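Local coordinates for sugar-binding transcriptional regulator, LacI family (Enterococcus faecalis, PDB 3CS3), which probably represses transcription by binding regulatory DNA as a dimer whose affinity for the DNA responds to a sugar effector bound by its C-terminal domain, at the interface of chains A and B. Sequence-based numbering; all coordinates share one arbitrary frame. Chains: chain A/B, Sugar-binding transcriptional regulator, LacI family.

Contact 1: the interface of chains A and B. Residues chain A 45-46, 48-49, 52; chain B 10, 41-42.
The end of chain A strand 40-45 and the loop that follows it pack against the starts of chain B strands 10-15 and 40-45, where B:Ile10 and B:Ile42 turn toward the aromatic ring of A:Phe52. The ring and the two isoleucines approach from opposite directions, and it is the rim of the ring that reaches them. At this edge, in the ring plane, CE2 of A:Phe52 lies 3.5 Å from the CG2 methyl of B:Ile42, while CE1 is 3.6 Å from the CD1 methyl of B:Ile10. Branched aliphatic residues suit the place because each offers several carbons to the ring. B:Ile42 carries its CG1 branch between the backbone N and the carbonyl carbon (chi1 55°), which, with chi2 at 125°, sets CD1 as well as CG2 against CE2. B:Ile10 instead extends through CG1 to bring its terminal methyl to the rim. A:Phe52 is poorly ordered in this copy, so the finer details of its fit should be read with caution. One face of its ring is overlaid, toward the rim, by the carbonyl O of A:Lys48 from its own chain.

Beside the apolar cluster, the backbones also come together, A:Ser45 O lying 3.4 Å from B:Ile42 CA. A:Gly46, with a positive phi of 135° that glycine tolerates readily, carries the chain from the strand into the loop and puts no side chain before B:Met41. The turn is tied down within chain A by the hydroxyl of A:Ser49, whose OG donates to A:Gly46 O at 3.0 Å; a serine is short enough to reach back to a nearby backbone carbonyl. Water adds a polar link across the boundary. Water 1 lies 2.8 Å from the amide N of A:Lys48 and, on its other side, 2.8 Å from the carbonyl O of B:Met41.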
# COMPACT_ATOMS: atom_id res chain seq x y z
N SER A 45 3.86 10.95 -3.64
CA SER A 45 3.80 10.05 -4.79
C SER A 45 3.01 10.66 -5.94
O SER A 45 2.09 11.45 -5.72
CB SER A 45 3.18 8.72 -4.37
OG SER A 45 3.51 7.73 -5.31
N GLY A 46 3.37 10.30 -7.16
CA GLY A 46 2.70 10.82 -8.35
C GLY A 46 3.68 11.22 -9.43
O GLY A 46 4.87 11.43 -9.15
N LYS A 48 3.84 14.01 -11.05
CA LYS A 48 4.20 15.42 -10.97
C LYS A 48 4.72 15.81 -9.58
O LYS A 48 4.84 16.99 -9.28
CB LYS A 48 3.00 16.30 -11.34
CG LYS A 48 2.44 16.10 -12.75
CD LYS A 48 3.24 16.87 -13.80
CE LYS A 48 2.55 16.86 -15.16
NZ LYS A 48 2.44 15.48 -15.74
N SER A 49 5.02 14.81 -8.75
CA SER A 49 5.42 15.03 -7.35
C SER A 49 6.79 15.70 -7.18
O SER A 49 7.04 16.35 -6.17
CB SER A 49 5.38 13.72 -6.57
OG SER A 49 6.41 12.84 -7.00
N PHE A 52 6.84 19.91 -7.37
CA PHE A 52 6.68 20.67 -6.13
C PHE A 52 7.31 19.96 -4.94
O PHE A 52 6.64 19.24 -4.19
CB PHE A 52 5.22 21.02 -5.84
CG PHE A 52 4.23 20.15 -6.54
CD1 PHE A 52 3.62 20.58 -7.72
CD2 PHE A 52 3.89 18.91 -6.03
CE1 PHE A 52 2.70 19.78 -8.37
CE2 PHE A 52 2.98 18.11 -6.68
CZ PHE A 52 2.38 18.54 -7.85
N ILE B 10 -4.03 19.62 -11.14
CA ILE B 10 -3.53 18.64 -10.17
C ILE B 10 -4.40 18.64 -8.91
O ILE B 10 -4.69 19.70 -8.34
CB ILE B 10 -2.03 18.85 -9.82
CG1 ILE B 10 -1.16 18.71 -11.07
CG2 ILE B 10 -1.54 17.82 -8.79
CD1 ILE B 10 0.22 19.31 -10.95
N MET B 41 -3.12 13.55 -10.25
CA MET B 41 -3.15 13.51 -8.81
C MET B 41 -1.76 13.35 -8.20
O MET B 41 -0.90 12.68 -8.77
CB MET B 41 -4.16 12.45 -8.35
CG MET B 41 -3.65 11.37 -7.43
SD MET B 41 -4.66 9.90 -7.65
CE MET B 41 -3.40 8.63 -7.49
N ILE B 42 -1.53 14.02 -7.08
CA ILE B 42 -0.40 13.69 -6.24
C ILE B 42 -0.89 13.23 -4.88
O ILE B 42 -1.91 13.72 -4.37
CB ILE B 42 0.64 14.84 -6.10
CG1 ILE B 42 -0.01 16.13 -5.62
CG2 ILE B 42 1.36 15.04 -7.43
CD1 ILE B 42 0.63 16.70 -4.37
O HOH W 1 1.09 13.57 -10.52

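Contact 2: the interface of chains A and B. Residues chain A 10, 42, 57; chain B 48-49, 52.
The ring of B:Phe52 meets A:Ile10 and A:Ile42 in its own plane, with the CD1 methyl of A:Ile10 and the CG2 methyl of A:Ile42 at its edge. One face carries the carbonyl O of B:Lys48, 3.2 Å above the ring plane and displaced toward the rim. On the opposite side of that plane comes A:Met57, whose CB stands 3.6 Å from CD1 of B:Phe52, beyond the rim rather than over the ring centre.

The two side chains run antiparallel alongside one another, so the far end of A:Met57 lies by the root of B:Phe52. The methionine chain bends at chi2 (142°) and chi3 (-69°) as it follows the phenylalanine back toward its root, where SD lies 3.6 Å from CB of B:Phe52. A long, flexible thioether suits this course: it can track the contour of an aromatic side chain, and its polarisable sulfur packs well against carbon. The two isoleucines, rigid and branched, instead supply a firm apolar wall for the far end of the ring. Close by, the aliphatic root of B:Lys48 adds to the cover, its CB 4.1 Å from CD1 of A:Ile10.

B:Phe52 thus buries 74 Å² against chain A. The site serves as a hydrophobic anchor through which a loop of one subunit is held by its partner, probably stabilising the dimer typical of LacI-family regulators.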
# COMPACT_ATOMS: atom_id res chain seq x y z
N ILE A 10 12.29 17.08 9.08
CA ILE A 10 11.40 16.31 8.21
C ILE A 10 12.15 15.81 6.97
O ILE A 10 12.86 16.57 6.30
CB ILE A 10 10.12 17.11 7.79
CG1 ILE A 10 9.31 17.48 9.03
CG2 ILE A 10 9.22 16.28 6.88
CD1 ILE A 10 8.31 18.60 8.82
N ILE A 42 7.55 12.69 5.58
CA ILE A 42 6.36 12.79 4.75
C ILE A 42 6.58 12.02 3.46
O ILE A 42 7.69 11.97 2.93
CB ILE A 42 5.90 14.25 4.47
CG1 ILE A 42 7.04 15.08 3.87
CG2 ILE A 42 5.37 14.88 5.75
CD1 ILE A 42 6.67 15.73 2.55
N MET A 57 10.78 23.39 3.50
CA MET A 57 9.99 22.67 4.50
C MET A 57 10.45 21.22 4.73
O MET A 57 9.92 20.52 5.60
CB MET A 57 8.50 22.70 4.12
CG MET A 57 7.73 23.90 4.70
SD MET A 57 6.51 24.62 3.58
CE MET A 57 7.54 25.37 2.32
N LYS B 48 2.78 15.40 9.40
CA LYS B 48 3.05 16.81 9.16
C LYS B 48 2.72 17.23 7.73
O LYS B 48 3.11 18.32 7.30
CB LYS B 48 4.53 17.13 9.46
CG LYS B 48 4.98 16.86 10.90
CD LYS B 48 4.62 18.00 11.84
CE LYS B 48 5.26 17.84 13.21
NZ LYS B 48 4.79 16.62 13.93
N SER B 49 2.00 16.38 7.00
CA SER B 49 1.70 16.60 5.58
C SER B 49 0.75 17.76 5.30
O SER B 49 0.77 18.35 4.22
CB SER B 49 1.16 15.32 4.93
OG SER B 49 -0.14 15.01 5.43
N PHE B 52 2.50 21.59 5.03
CA PHE B 52 2.94 22.06 3.73
C PHE B 52 2.04 21.57 2.61
O PHE B 52 2.32 20.56 1.95
CB PHE B 52 4.41 21.73 3.44
CG PHE B 52 4.94 20.59 4.25
CD1 PHE B 52 5.70 20.85 5.39
CD2 PHE B 52 4.70 19.28 3.88
CE1 PHE B 52 6.21 19.81 6.15
CE2 PHE B 52 5.20 18.24 4.63
CZ PHE B 52 5.96 18.50 5.77

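Contact 1 and contact 2 are two-fold related regions of one interface, their C-alpha centres about 15 Å apart. Both use strands 10-15 and 40-45 from one chain and the loop after strand 40-45 from the other, with the chains exchanged, so each subunit both offers a ring (A:Phe52 or B:Phe52) and receives its partner's. Contact 1 includes a bridging water, and contact 2 includes A:Met57. A:Phe52 is the less well ordered copy, so contact 2 gives the firmer account of how the ring sits. Such reciprocal pairing would help hold two sugar-binding domains together, as befits a family that typically binds DNA as dimers.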